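Local coordinates for protein putative glutathionylspermidine synthase (PDB 3N6X) that is of unproven function but, as a putative glutathionylspermidine synthase with a circularly permuted ATP-grasp domain, probably catalyses an ATP-dependent ligation, at residues 172-177 and 236-241; 200-205 and 440-445; 342-347 and 407-412. All blocks are in the same frame, centred on the assembly; numbering follows the deposited sequence. Where two conformers were deposited one is given.

Contact 1. Residues 172-177 and 236-241; sequences YMLENR and AFIAQQ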
loop_
_atom_site.group_PDB
_atom_site.type_symbol
_atom_site.label_atom_id
_atom_site.label_comp_id
_atom_site.label_asym_id
_atom_site.label_seq_id
_atom_site.Cartn_x
_atom_site.Cartn_y
_atom_site.Cartn_z
ATOM N N TYR A 172 -1.454 -7.139 8.713
ATOM C CA TYR A 172 -1.247 -8.443 8.086
ATOM C C TYR A 172 0.256 -8.754 7.976
ATOM O O TYR A 172 0.666 -9.880 8.220
ATOM C CB TYR A 172 -1.911 -8.503 6.711
ATOM C CG TYR A 172 -3.421 -8.505 6.759
ATOM C CD1 TYR A 172 -4.126 -9.644 7.138
ATOM C CD2 TYR A 172 -4.152 -7.396 6.346
ATOM C CE1 TYR A 172 -5.523 -9.653 7.178
ATOM C CE2 TYR A 172 -5.547 -7.393 6.379
ATOM C CZ TYR A 172 -6.229 -8.524 6.802
ATOM O OH TYR A 172 -7.606 -8.528 6.830
HETATM N N MSE A 173 1.077 -7.738 7.692
HETATM C CA MSE A 173 2.529 -7.909 7.609
HETATM C C MSE A 173 3.086 -8.341 8.980
HETATM O O MSE A 173 3.869 -9.293 9.061
HETATM C CB MSE A 173 3.207 -6.595 7.133
HETATM C CG MSE A 173 4.741 -6.626 7.237
HETATM SE SE MSE A 173 5.586 -4.936 6.772
HETATM C CE MSE A 173 5.680 -4.145 8.521
ATOM N N LEU A 174 2.665 -7.648 10.050
ATOM C CA LEU A 174 3.145 -7.931 11.399
ATOM C C LEU A 174 2.667 -9.276 11.927
ATOM O O LEU A 174 3.483 -10.050 12.426
ATOM C CB LEU A 174 2.797 -6.781 12.362
ATOM C CG LEU A 174 3.443 -5.433 12.006
ATOM C CD1 LEU A 174 2.873 -4.310 12.848
ATOM C CD2 LEU A 174 4.960 -5.491 12.137
ATOM N N GLU A 175 1.378 -9.607 11.712
ATOM C CA GLU A 175 0.790 -10.875 12.169
ATOM C C GLU A 175 1.267 -12.076 11.391
ATOM O O GLU A 175 1.362 -13.161 11.957
ATOM C CB GLU A 175 -0.755 -10.807 12.181
ATOM C CG GLU A 175 -1.312 -10.008 13.362
ATOM C CD GLU A 175 -0.780 -10.412 14.736
ATOM O OE1 GLU A 175 -0.777 -11.629 15.049
ATOM O OE2 GLU A 175 -0.336 -9.511 15.483
ATOM N N ASN A 176 1.572 -11.905 10.097
ATOM C CA ASN A 176 2.060 -13.023 9.296
ATOM C C ASN A 176 3.430 -13.453 9.758
ATOM O O ASN A 176 3.706 -14.648 9.794
ATOM C CB ASN A 176 2.060 -12.695 7.801
ATOM C CG ASN A 176 0.685 -12.628 7.201
ATOM O OD1 ASN A 176 -0.309 -13.021 7.819
ATOM N ND2 ASN A 176 0.589 -12.064 6.005
ATOM N N ARG A 177 4.270 -12.494 10.193
ATOM C CA ARG A 177 5.594 -12.829 10.724
ATOM C C ARG A 177 5.458 -13.609 12.045
ATOM O O ARG A 177 6.104 -14.650 12.217
ATOM C CB ARG A 177 6.462 -11.569 10.927
ATOM C CG ARG A 177 7.807 -11.868 11.633
ATOM C CD ARG A 177 8.685 -12.854 10.836
ATOM N NE ARG A 177 8.766 -12.485 9.417
ATOM C CZ ARG A 177 9.568 -11.540 8.938
ATOM N NH1 ARG A 177 10.423 -10.919 9.740
ATOM N NH2 ARG A 177 9.538 -11.226 7.657
ATOM N N ALA A 236 -7.015 0.075 15.902
ATOM C CA ALA A 236 -6.903 -0.269 17.311
ATOM C C ALA A 236 -5.570 -0.991 17.585
ATOM O O ALA A 236 -4.857 -0.633 18.536
ATOM C CB ALA A 236 -8.089 -1.144 17.733
ATOM N N PHE A 237 -5.196 -1.941 16.684
ATOM C CA PHE A 237 -3.952 -2.712 16.767
ATOM C C PHE A 237 -2.701 -1.817 16.679
ATOM O O PHE A 237 -1.850 -1.887 17.577
ATOM C CB PHE A 237 -3.924 -3.836 15.701
ATOM C CG PHE A 237 -2.590 -4.538 15.533
ATOM C CD1 PHE A 237 -2.150 -5.473 16.471
ATOM C CD2 PHE A 237 -1.774 -4.267 14.435
ATOM C CE1 PHE A 237 -0.913 -6.121 16.317
ATOM C CE2 PHE A 237 -0.536 -4.912 14.285
ATOM C CZ PHE A 237 -0.117 -5.839 15.224
ATOM N N ILE A 238 -2.592 -0.962 15.618
ATOM C CA ILE A 238 -1.427 -0.100 15.473
ATOM C C ILE A 238 -1.302 0.920 16.622
ATOM O O ILE A 238 -0.216 1.092 17.159
ATOM C CB ILE A 238 -1.272 0.485 14.021
ATOM C CG1 ILE A 238 0.178 0.900 13.720
ATOM C CG2 ILE A 238 -2.257 1.598 13.720
ATOM C CD1 ILE A 238 1.074 -0.241 13.322
ATOM N N ALA A 239 -2.428 1.516 17.060
ATOM C CA ALA A 239 -2.436 2.464 18.195
ATOM C C ALA A 239 -1.973 1.769 19.497
ATOM O O ALA A 239 -1.178 2.334 20.262
ATOM C CB ALA A 239 -3.834 3.055 18.382
ATOM N N GLN A 240 -2.431 0.531 19.719
ATOM C CA GLN A 240 -2.009 -0.255 20.884
ATOM C C GLN A 240 -0.513 -0.582 20.771
ATOM O O GLN A 240 0.229 -0.334 21.712
ATOM C CB GLN A 240 -2.868 -1.536 21.021
ATOM C CG GLN A 240 -2.659 -2.298 22.331
ATOM C CD GLN A 240 -1.545 -3.317 22.228
ATOM O OE1 GLN A 240 -1.356 -3.981 21.190
ATOM N NE2 GLN A 240 -0.776 -3.461 23.303
ATOM N N GLN A 241 -0.056 -1.043 19.577
ATOM C CA GLN A 241 1.370 -1.325 19.320
ATOM C C GLN A 241 2.241 -0.074 19.523
ATOM O O GLN A 241 3.391 -0.173 19.963
ATOM C CB GLN A 241 1.563 -1.877 17.900
ATOM C CG GLN A 241 1.153 -3.341 17.729
ATOM C CD GLN A 241 1.899 -4.256 18.671
ATOM O OE1 GLN A 241 3.140 -4.274 18.728
ATOM N NE2 GLN A 241 1.157 -4.992 19.472
#
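With chi1 at 170°, Phe237 swings its ring away from the backbone N and out from helix 232-242 toward helix 170-183, while Leu174 and Glu175 both carry CG anti to the carbonyl carbon and reach out to meet it. Leu174 CD1 arrives at the ring's edge, near its plane, 3.7 Å from Phe237 CE2. Glu175, its chain bent at chi2, curls its carboxylate back to the same ring: OE2 lies 3.5 Å from Phe237 CE1 and approaches obliquely, the carboxylate plane turned 83° from that of the ring. No hydrogen bond crosses between the two segments; of 236-241, OE2 touches ring carbons. Gln241, one turn on from Phe237, lays CG over one ring face, 3.7 Å above the plane and offset toward the rim, and probably restricts the ring on that side. The neighbouring Ile238 is buried against Tyr199, Pro200 and Leu222. The segment axes stay 12.0 Å apart at closest approach, and their N-to-C directions differ by 72°. Such wide spacing leaves side chains to bridge the gap between a steeply crossed pair of helices in the circularly permuted ATP-grasp region, joining helix 170-183 to the helix that leads into strand 245-247.

Contact 2. Residues 200-205 and 440-445; sequences PQVLLN and SLVPGA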
loop_
_atom_site.group_PDB
_atom_site.type_symbol
_atom_site.label_atom_id
_atom_site.label_comp_id
_atom_site.label_asym_id
_atom_site.label_seq_id
_atom_site.Cartn_x
_atom_site.Cartn_y
_atom_site.Cartn_z
ATOM N N PRO A 200 5.709 -0.122 14.356
ATOM C CA PRO A 200 4.910 0.875 15.101
ATOM C C PRO A 200 5.716 1.930 15.856
ATOM O O PRO A 200 5.301 3.091 15.908
ATOM C CB PRO A 200 4.086 0.009 16.051
ATOM C CG PRO A 200 3.945 -1.268 15.339
ATOM C CD PRO A 200 5.267 -1.492 14.684
ATOM N N GLN A 201 6.884 1.548 16.398
ATOM C CA GLN A 201 7.733 2.484 17.125
ATOM C C GLN A 201 8.519 3.390 16.187
ATOM O O GLN A 201 8.747 4.555 16.517
ATOM C CB GLN A 201 8.641 1.754 18.133
ATOM C CG GLN A 201 7.884 1.231 19.361
ATOM C CD GLN A 201 7.136 2.311 20.113
ATOM O OE1 GLN A 201 7.676 3.371 20.451
ATOM N NE2 GLN A 201 5.890 2.049 20.419
ATOM N N VAL A 202 8.881 2.882 14.990
ATOM C CA VAL A 202 9.509 3.706 13.940
ATOM C C VAL A 202 8.457 4.743 13.470
ATOM O O VAL A 202 8.761 5.925 13.378
ATOM C CB VAL A 202 10.044 2.849 12.746
ATOM C CG1 VAL A 202 10.498 3.744 11.576
ATOM C CG2 VAL A 202 11.178 1.919 13.195
ATOM N N LEU A 203 7.208 4.301 13.260
ATOM C CA LEU A 203 6.131 5.208 12.852
ATOM C C LEU A 203 5.831 6.274 13.930
ATOM O O LEU A 203 5.733 7.453 13.605
ATOM C CB LEU A 203 4.851 4.416 12.474
ATOM C CG LEU A 203 3.574 5.260 12.225
ATOM C CD1 LEU A 203 3.781 6.247 11.078
ATOM C CD2 LEU A 203 2.363 4.354 11.959
ATOM N N LEU A 204 5.728 5.864 15.210
ATOM C CA LEU A 204 5.492 6.818 16.296
ATOM C C LEU A 204 6.603 7.874 16.349
ATOM O O LEU A 204 6.317 9.058 16.483
ATOM C CB LEU A 204 5.360 6.090 17.651
ATOM C CG LEU A 204 5.235 6.998 18.900
ATOM C CD1 LEU A 204 4.032 7.954 18.788
ATOM C CD2 LEU A 204 5.148 6.186 20.150
ATOM N N ASN A 205 7.858 7.452 16.202
ATOM C CA ASN A 205 8.995 8.374 16.217
ATOM C C ASN A 205 8.933 9.377 15.052
ATOM O O ASN A 205 9.199 10.563 15.253
ATOM C CB ASN A 205 10.294 7.603 16.198
ATOM C CG ASN A 205 11.479 8.464 16.461
ATOM O OD1 ASN A 205 11.610 9.061 17.537
ATOM N ND2 ASN A 205 12.338 8.600 15.455
ATOM N N SER A 440 12.534 6.100 5.180
ATOM C CA SER A 440 13.002 4.740 5.413
ATOM C C SER A 440 11.913 3.715 5.211
ATOM O O SER A 440 10.735 4.063 5.106
ATOM C CB SER A 440 13.586 4.610 6.825
ATOM O OG SER A 440 12.621 4.886 7.831
ATOM N N LEU A 441 12.318 2.440 5.129
ATOM C CA LEU A 441 11.433 1.303 5.014
ATOM C C LEU A 441 11.841 0.311 6.061
ATOM O O LEU A 441 13.030 0.011 6.186
ATOM C CB LEU A 441 11.593 0.625 3.643
ATOM C CG LEU A 441 10.857 1.219 2.490
ATOM C CD1 LEU A 441 11.750 2.124 1.709
ATOM C CD2 LEU A 441 10.361 0.143 1.573
ATOM N N VAL A 442 10.875 -0.259 6.771
ATOM C CA VAL A 442 11.134 -1.390 7.654
ATOM C C VAL A 442 11.312 -2.596 6.691
ATOM O O VAL A 442 10.629 -2.638 5.672
ATOM C CB VAL A 442 9.958 -1.583 8.672
ATOM C CG1 VAL A 442 9.918 -2.998 9.236
ATOM C CG2 VAL A 442 10.037 -0.553 9.795
ATOM N N PRO A 443 12.306 -3.500 6.902
ATOM C CA PRO A 443 12.524 -4.587 5.921
ATOM C C PRO A 443 11.429 -5.660 5.925
ATOM O O PRO A 443 11.651 -6.816 6.314
ATOM C CB PRO A 443 13.897 -5.142 6.307
ATOM C CG PRO A 443 14.015 -4.846 7.753
ATOM C CD PRO A 443 13.286 -3.562 8.005
ATOM N N GLY A 444 10.269 -5.273 5.436
ATOM C CA GLY A 444 9.120 -6.152 5.319
ATOM C C GLY A 444 8.100 -5.600 4.361
ATOM O O GLY A 444 8.186 -4.438 3.958
ATOM N N ALA A 445 7.111 -6.414 4.014
ATOM C CA ALA A 445 6.064 -6.025 3.083
ATOM C C ALA A 445 4.865 -6.947 3.210
ATOM O O ALA A 445 5.002 -8.101 3.638
ATOM C CB ALA A 445 6.595 -6.075 1.647
#
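A turn of helix 199-209 faces strand 439-441 and the turn that follows, with backbones nearest at Val202 and Val442, whose CA atoms lie 8.3 Å apart. That spacing is bridged by side chains meeting without any hydrogen bond between the segments. Val202 points toward 440-445 and divides its two methyls between two residues: CG2 comes within 4.4 Å of Val442 CG2, an apolar contact, while CG1 lies 4.5 Å from Ser440 OG. Its CG1 is anti to the backbone N (chi1 171°), which spreads the branches toward both partners. Both approaches are loose, and the segments bury just 81 Å² between them. Ser440 and Val442 lie two residues apart and both turn toward the helix, whereas Leu441 between them turns away to pack on Trp84, Ser88 and Ile92 of helix 81-105. The contact therefore sits where the large mixed sheet is flanked by helices: strand 439-441 pairs antiparallel with 423-435, and Ser440 shares backbone hydrogen bonds with Leu434, a residue that Val202 also touches. At Pro443 the chain bends sharply, in an inverse gamma turn closed by Gly444 N to Val442 O at 2.7 Å. This bend redirects the chain toward strand 446-450, which pairs with the same long strand 423-435. Val442 is buried, packed also on Val196 and His198. Ser440 OG is hydrogen-bonded to a bound glycerol, probably from the crystallisation liquor, and Leu441 O is likewise hydrogen-bonded to glycerol.

Contact 3. Residues 342-347 and 407-412; sequences SNVPTY and PTLALS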
loop_
_atom_site.group_PDB
_atom_site.type_symbol
_atom_site.label_atom_id
_atom_site.label_comp_id
_atom_site.label_asym_id
_atom_site.label_seq_id
_atom_site.Cartn_x
_atom_site.Cartn_y
_atom_site.Cartn_z
ATOM N N SER A 342 9.959 1.114 -12.504
ATOM C CA SER A 342 9.172 1.514 -13.666
ATOM C C SER A 342 7.707 1.543 -13.394
ATOM O O SER A 342 7.181 0.662 -12.717
ATOM C CB SER A 342 9.439 0.588 -14.852
ATOM O OG SER A 342 10.682 0.883 -15.461
ATOM N N ASN A 343 7.023 2.501 -14.026
ATOM C CA ASN A 343 5.579 2.567 -14.072
ATOM C C ASN A 343 5.102 1.498 -15.062
ATOM O O ASN A 343 5.894 0.982 -15.859
ATOM C CB ASN A 343 5.139 3.942 -14.585
ATOM C CG ASN A 343 4.606 4.877 -13.531
ATOM O OD1 ASN A 343 4.956 4.805 -12.347
ATOM N ND2 ASN A 343 3.777 5.814 -13.953
ATOM N N VAL A 344 3.823 1.191 -15.034
ATOM C CA VAL A 344 3.220 0.279 -15.995
ATOM C C VAL A 344 2.466 1.169 -17.005
ATOM O O VAL A 344 1.764 2.079 -16.565
ATOM C CB VAL A 344 2.255 -0.722 -15.275
ATOM C CG1 VAL A 344 1.528 -1.622 -16.275
ATOM C CG2 VAL A 344 3.004 -1.558 -14.252
ATOM N N PRO A 345 2.607 0.973 -18.352
ATOM C CA PRO A 345 1.803 1.788 -19.290
ATOM C C PRO A 345 0.324 1.645 -18.941
ATOM O O PRO A 345 -0.155 0.523 -18.723
ATOM C CB PRO A 345 2.144 1.196 -20.663
ATOM C CG PRO A 345 3.456 0.503 -20.463
ATOM C CD PRO A 345 3.411 -0.034 -19.074
ATOM N N THR A 346 -0.340 2.772 -18.679
ATOM C CA THR A 346 -1.717 2.740 -18.202
ATOM C C THR A 346 -2.608 3.599 -19.044
ATOM O O THR A 346 -2.288 4.757 -19.307
ATOM C CB THR A 346 -1.786 3.112 -16.707
ATOM O OG1 THR A 346 -0.811 2.360 -16.008
ATOM C CG2 THR A 346 -3.160 2.837 -16.094
ATOM N N TYR A 347 -3.735 3.032 -19.473
ATOM C CA TYR A 347 -4.723 3.734 -20.285
ATOM C C TYR A 347 -5.831 4.228 -19.395
ATOM O O TYR A 347 -6.309 3.473 -18.563
ATOM C CB TYR A 347 -5.296 2.783 -21.355
ATOM C CG TYR A 347 -4.249 2.245 -22.305
ATOM C CD1 TYR A 347 -3.876 2.961 -23.441
ATOM C CD2 TYR A 347 -3.639 1.013 -22.080
ATOM C CE1 TYR A 347 -2.942 2.454 -24.341
ATOM C CE2 TYR A 347 -2.690 0.503 -22.967
ATOM C CZ TYR A 347 -2.326 1.240 -24.083
ATOM O OH TYR A 347 -1.343 0.780 -24.931
ATOM N N PRO A 407 -1.321 -3.306 -20.076
ATOM C CA PRO A 407 -0.981 -4.545 -20.789
ATOM C C PRO A 407 -0.885 -5.714 -19.804
ATOM O O PRO A 407 -0.574 -5.492 -18.632
ATOM C CB PRO A 407 0.374 -4.227 -21.420
ATOM C CG PRO A 407 0.960 -3.172 -20.548
ATOM C CD PRO A 407 -0.189 -2.355 -20.064
ATOM N N THR A 408 -1.220 -6.943 -20.247
ATOM C CA THR A 408 -1.137 -8.129 -19.375
ATOM C C THR A 408 0.332 -8.455 -19.124
ATOM O O THR A 408 1.071 -8.755 -20.065
ATOM C CB THR A 408 -1.953 -9.313 -19.954
ATOM O OG1 THR A 408 -3.299 -8.879 -20.184
ATOM C CG2 THR A 408 -1.961 -10.534 -19.021
ATOM N N LEU A 409 0.774 -8.277 -17.871
ATOM C CA LEU A 409 2.175 -8.445 -17.489
ATOM C C LEU A 409 2.485 -9.878 -17.105
ATOM O O LEU A 409 1.629 -10.560 -16.526
ATOM C CB LEU A 409 2.526 -7.508 -16.312
ATOM C CG LEU A 409 2.455 -6.002 -16.570
ATOM C CD1 LEU A 409 2.458 -5.237 -15.265
ATOM C CD2 LEU A 409 3.602 -5.534 -17.448
ATOM N N ALA A 410 3.738 -10.317 -17.360
ATOM C CA ALA A 410 4.211 -11.648 -16.966
ATOM C C ALA A 410 4.462 -11.682 -15.433
ATOM O O ALA A 410 5.615 -11.771 -14.985
ATOM C CB ALA A 410 5.486 -11.996 -17.729
ATOM N N LEU A 411 3.361 -11.566 -14.640
ATOM C CA LEU A 411 3.374 -11.522 -13.170
ATOM C C LEU A 411 4.122 -12.715 -12.577
ATOM O O LEU A 411 3.798 -13.856 -12.894
ATOM C CB LEU A 411 1.917 -11.453 -12.619
ATOM C CG LEU A 411 1.757 -11.204 -11.103
ATOM C CD1 LEU A 411 2.678 -10.134 -10.634
ATOM C CD2 LEU A 411 0.329 -10.839 -10.747
ATOM N N SER A 412 5.138 -12.446 -11.725
ATOM C CA SER A 412 5.950 -13.504 -11.123
ATOM C C SER A 412 5.142 -14.425 -10.235
ATOM O O SER A 412 4.163 -13.998 -9.609
ATOM C CB SER A 412 7.153 -12.935 -10.368
ATOM O OG SER A 412 6.830 -12.554 -9.040
#
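The link from the weakly bonded strand 342-343 to strand 347-348 packs here on the end of strand 403-407 and the chain after it, beside the antiparallel four-stranded sheet in which 347-348 is an outermost strand paired with 403-407; the whole lies in the circularly permuted ATP-grasp region. Val344 and Leu409 reach toward each other and meet tip to tip. Leu409 CG is anti to the carbonyl carbon (chi1 -64°), and its CD1 fits against both methyls of the valine, 3.9 Å from Val344 CG2 and no farther from Val344 CG1. Tyr158 and Leu160 of strand 157-163 pack on the same valine, so this apolar cluster also joins the link to the large mixed sheet. Alongside it, Pro407 offers its ring to two residues. Its CD lies 4.2 Å from Val344 CG1, and its CG stands equally far from Pro345 CD, bringing the two proline rings together at their rims. Pro407 CD also comes 3.2 Å from Pro345 O, a close carbon-to-carbonyl approach. No hydrogen bond joins the two segments; Tyr347 instead pairs by backbone with Ala405 of strand 403-407. Ala410 centres an inverse gamma turn that carries the chain on toward strand 413-418. Across the link, Thr346 OG1 is also hydrogen-bonded to Gln406 NE2. The same hydroxyl donates to Val344 O at 2.6 Å, from above the carbonyl plane and 45° out of it.

How the contacts relate
Contacts 1 and 2 adjoin, their centres about 12 Å apart, and their segments alternate along the chain. Helix 199-209, part of contact 2, packs on helix 232-242 of contact 1: Pro200 CG lies 3.6 Å from Gln241 CB, and Gln201 NE2 makes a weak hydrogen bond to Gln241 O. Met173 SE also reaches Ala445 N at 3.5 Å. Contact 3 lies on the opposite side of the chain's centre, about 31 Å from contact 1 and about 28 Å from contact 2 between centres, yet it shares the large mixed sheet with contact 2 through strands 342-343 and 439-441. Glycerol, probably from the crystallisation liquor, lies by all three (Arg177, Ser440, Pro345); no substrate or nucleotide marks an active site there.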